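Local coordinates for protein catechol O-methyltransferase (Niastella koreensis, PDB 7CVW) that transfers a methyl group from S-adenosyl-L-methionine to a hydroxyl of catechol-like compounds in a metal-dependent reaction, most active with magnesium, giving meta- and para-methylated products in equal proportion, at residues 61-66 with 135-140. Numbering follows the deposited sequence.
Sequences ILELGT and MIFIDA. With MG (magnesium ion), chain C; SAH (S-adenosyl-L-homocysteine), chain E.
Glu63 and Phe137 both carry CG anti to the backbone N (chi1 170° and -177°), which lays carboxylate and ring side by side on one face of the central parallel strands of this Rossmann-like class I methyltransferase fold. Glu63 OE2 meets the ring at its edge, in plane, 3.5 Å from Phe137 CD2; the same oxygen is hydrogen-bonded to Ser71, while OE1 is held by Thr72 and Thr87, fixing the carboxylate's rotation. Strands 61-64 and 135-138, central neighbours in the sheet, are joined by a ladder in which Leu62 N donates to Met135 O, Phe137 N to Leu62 O (2.8 Å) and Leu64 N to Phe137 O. On the other face Leu62 CD2 packs against Ile136 CG2 at 4.1 Å, beneath helices 118-128 and 145-154. Beyond the strands the ladder ends in a weak bond from Asp139 N to Leu64 O, and the two segments help line the cofactor pocket. Gly65, with no side chain and a positive phi (97°), brings its CA to 3.7 Å from Asp139 O. The amino nitrogen of S-adenosyl-L-homocysteine donates to Gly65 O (3.0 Å) and Asp139 OD2 (2.8 Å), one acceptor from each segment. Asp139 CB lies over one face of the Phe137 ring, offset toward its rim, and its carboxylate binds magnesium, which Asp165 and Asn166 also ligate, with OD1 at 2.4 Å from the metal and OD2 farther, at 2.7 Å.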
loop_
_atom_site.group_PDB
_atom_site.type_symbol
_atom_site.label_atom_id
_atom_site.label_comp_id
_atom_site.label_asym_id
_atom_site.label_seq_id
_atom_site.Cartn_x
_atom_site.Cartn_y
_atom_site.Cartn_z
ATOM N N ILE A 61 -3.735 2.562 -17.779
ATOM C CA ILE A 61 -4.463 2.070 -16.581
ATOM C C ILE A 61 -5.821 1.547 -17.027
ATOM O O ILE A 61 -6.445 2.167 -17.933
ATOM C CB ILE A 61 -4.579 3.154 -15.497
ATOM C CG1 ILE A 61 -3.199 3.567 -14.962
ATOM C CG2 ILE A 61 -5.476 2.665 -14.368
ATOM C CD1 ILE A 61 -3.268 4.745 -14.056
ATOM N N LEU A 62 -6.244 0.425 -16.448
ATOM C CA LEU A 62 -7.596 -0.146 -16.672
ATOM C C LEU A 62 -8.336 -0.123 -15.355
ATOM O O LEU A 62 -7.785 -0.600 -14.360
ATOM C CB LEU A 62 -7.491 -1.583 -17.191
ATOM C CG LEU A 62 -8.793 -2.363 -17.366
ATOM C CD1 LEU A 62 -9.729 -1.724 -18.379
ATOM C CD2 LEU A 62 -8.469 -3.764 -17.813
ATOM N N GLU A 63 -9.577 0.349 -15.370
ATOM C CA GLU A 63 -10.446 0.326 -14.171
ATOM C C GLU A 63 -11.754 -0.381 -14.504
ATOM O O GLU A 63 -12.325 -0.145 -15.586
ATOM C CB GLU A 63 -10.730 1.746 -13.707
ATOM C CG GLU A 63 -11.800 1.847 -12.640
ATOM C CD GLU A 63 -11.973 3.277 -12.161
ATOM O OE1 GLU A 63 -12.486 4.109 -12.968
ATOM O OE2 GLU A 63 -11.577 3.576 -11.004
ATOM N N LEU A 64 -12.202 -1.252 -13.620
ATOM C CA LEU A 64 -13.541 -1.886 -13.732
ATOM C C LEU A 64 -14.400 -1.254 -12.654
ATOM O O LEU A 64 -14.060 -1.405 -11.475
ATOM C CB LEU A 64 -13.442 -3.391 -13.491
ATOM C CG LEU A 64 -12.920 -4.250 -14.628
ATOM C CD1 LEU A 64 -11.656 -3.722 -15.235
ATOM C CD2 LEU A 64 -12.710 -5.682 -14.154
ATOM N N GLY A 65 -15.463 -0.585 -13.063
ATOM C CA GLY A 65 -16.391 0.033 -12.124
ATOM C C GLY A 65 -16.066 1.502 -11.949
ATOM O O GLY A 65 -15.223 1.853 -11.106
ATOM N N THR A 66 -16.731 2.369 -12.694
ATOM C CA THR A 66 -16.429 3.818 -12.702
ATOM C C THR A 66 -17.230 4.572 -11.633
ATOM O O THR A 66 -16.659 5.483 -10.983
ATOM C CB THR A 66 -16.745 4.378 -14.089
ATOM O OG1 THR A 66 -16.285 3.479 -15.098
ATOM C CG2 THR A 66 -16.161 5.759 -14.284
ATOM N N MET A 135 -1.283 -0.794 -14.511
ATOM C CA MET A 135 -2.084 -0.908 -13.270
ATOM C C MET A 135 -3.532 -1.197 -13.650
ATOM O O MET A 135 -4.021 -0.633 -14.644
ATOM C CB MET A 135 -1.995 0.363 -12.437
ATOM C CG MET A 135 -2.748 0.276 -11.141
ATOM S SD MET A 135 -2.382 1.729 -10.143
ATOM C CE MET A 135 -3.596 1.631 -8.832
ATOM N N ILE A 136 -4.166 -2.094 -12.895
ATOM C CA ILE A 136 -5.576 -2.504 -13.127
ATOM C C ILE A 136 -6.288 -2.410 -11.795
ATOM O O ILE A 136 -5.772 -3.003 -10.814
ATOM C CB ILE A 136 -5.670 -3.911 -13.750
ATOM C CG1 ILE A 136 -4.847 -3.982 -15.043
ATOM C CG2 ILE A 136 -7.121 -4.291 -13.988
ATOM C CD1 ILE A 136 -4.822 -5.317 -15.711
ATOM N N PHE A 137 -7.399 -1.686 -11.754
ATOM C CA PHE A 137 -8.228 -1.530 -10.538
ATOM C C PHE A 137 -9.544 -2.246 -10.777
ATOM O O PHE A 137 -10.331 -1.807 -11.613
ATOM C CB PHE A 137 -8.393 -0.056 -10.167
ATOM C CG PHE A 137 -9.156 0.204 -8.891
ATOM C CD1 PHE A 137 -8.830 -0.479 -7.727
ATOM C CD2 PHE A 137 -10.176 1.151 -8.828
ATOM C CE1 PHE A 137 -9.523 -0.235 -6.554
ATOM C CE2 PHE A 137 -10.859 1.387 -7.646
ATOM C CZ PHE A 137 -10.516 0.711 -6.507
ATOM N N ILE A 138 -9.758 -3.343 -10.068
ATOM C CA ILE A 138 -11.002 -4.153 -10.118
ATOM C C ILE A 138 -11.943 -3.665 -9.019
ATOM O O ILE A 138 -11.637 -3.847 -7.824
ATOM C CB ILE A 138 -10.697 -5.638 -9.956
ATOM C CG1 ILE A 138 -9.706 -6.108 -11.020
ATOM C CG2 ILE A 138 -11.996 -6.427 -9.975
ATOM C CD1 ILE A 138 -9.324 -7.558 -10.887
ATOM N N ASP A 139 -13.042 -3.034 -9.419
ATOM C CA ASP A 139 -13.961 -2.422 -8.431
ATOM C C ASP A 139 -15.377 -2.365 -8.988
ATOM O O ASP A 139 -16.079 -1.412 -8.698
ATOM C CB ASP A 139 -13.457 -1.050 -7.996
ATOM C CG ASP A 139 -14.130 -0.606 -6.714
ATOM O OD1 ASP A 139 -14.551 -1.529 -5.928
ATOM O OD2 ASP A 139 -14.237 0.659 -6.507
ATOM N N ALA A 140 -15.803 -3.410 -9.685
ATOM C CA ALA A 140 -17.160 -3.368 -10.272
ATOM C C ALA A 140 -18.093 -4.252 -9.443
ATOM O O ALA A 140 -18.080 -4.125 -8.270
ATOM C CB ALA A 140 -17.099 -3.830 -11.710
HETATM MG MG MG C . -15.189 -0.097 -4.137
HETATM N N SAH E . -14.335 2.718 -8.428
HETATM C CA SAH E . -15.457 3.618 -8.094
HETATM C CB SAH E . -16.613 2.833 -7.457
HETATM C CG SAH E . -17.176 1.750 -8.317
HETATM S SD SAH E . -18.772 1.278 -7.537
HETATM C C SAH E . -14.905 4.668 -7.128
HETATM O O SAH E . -15.150 5.801 -7.341
HETATM O OXT SAH E . -14.280 4.247 -6.215
HETATM C "C5'" SAH E . -19.208 -0.166 -8.556
HETATM C "C4'" SAH E . -19.570 0.234 -9.960
HETATM O "O4'" SAH E . -19.569 -0.969 -10.738
HETATM C "C3'" SAH E . -20.971 0.854 -10.159
HETATM O "O3'" SAH E . -20.926 2.083 -10.860
HETATM C "C2'" SAH E . -21.733 -0.205 -10.960
HETATM O "O2'" SAH E . -22.702 0.322 -11.825
HETATM C "C1'" SAH E . -20.582 -0.864 -11.695
HETATM N N9 SAH E . -20.869 -2.179 -12.220
HETATM C C8 SAH E . -21.756 -3.099 -11.744
HETATM N N7 SAH E . -21.808 -4.182 -12.469
HETATM C C5 SAH E . -20.903 -3.966 -13.488
HETATM C C6 SAH E . -20.486 -4.747 -14.583
HETATM N N6 SAH E . -20.976 -5.939 -14.858
HETATM N N1 SAH E . -19.574 -4.223 -15.405
HETATM C C2 SAH E . -19.094 -3.011 -15.130
HETATM N N3 SAH E . -19.420 -2.186 -14.151
HETATM C C4 SAH E . -20.317 -2.731 -13.337
HETATM O O HOH W 1 -15.203 2.287 -4.145
HETATM O O HOH W 2 -17.409 -0.607 -5.168
#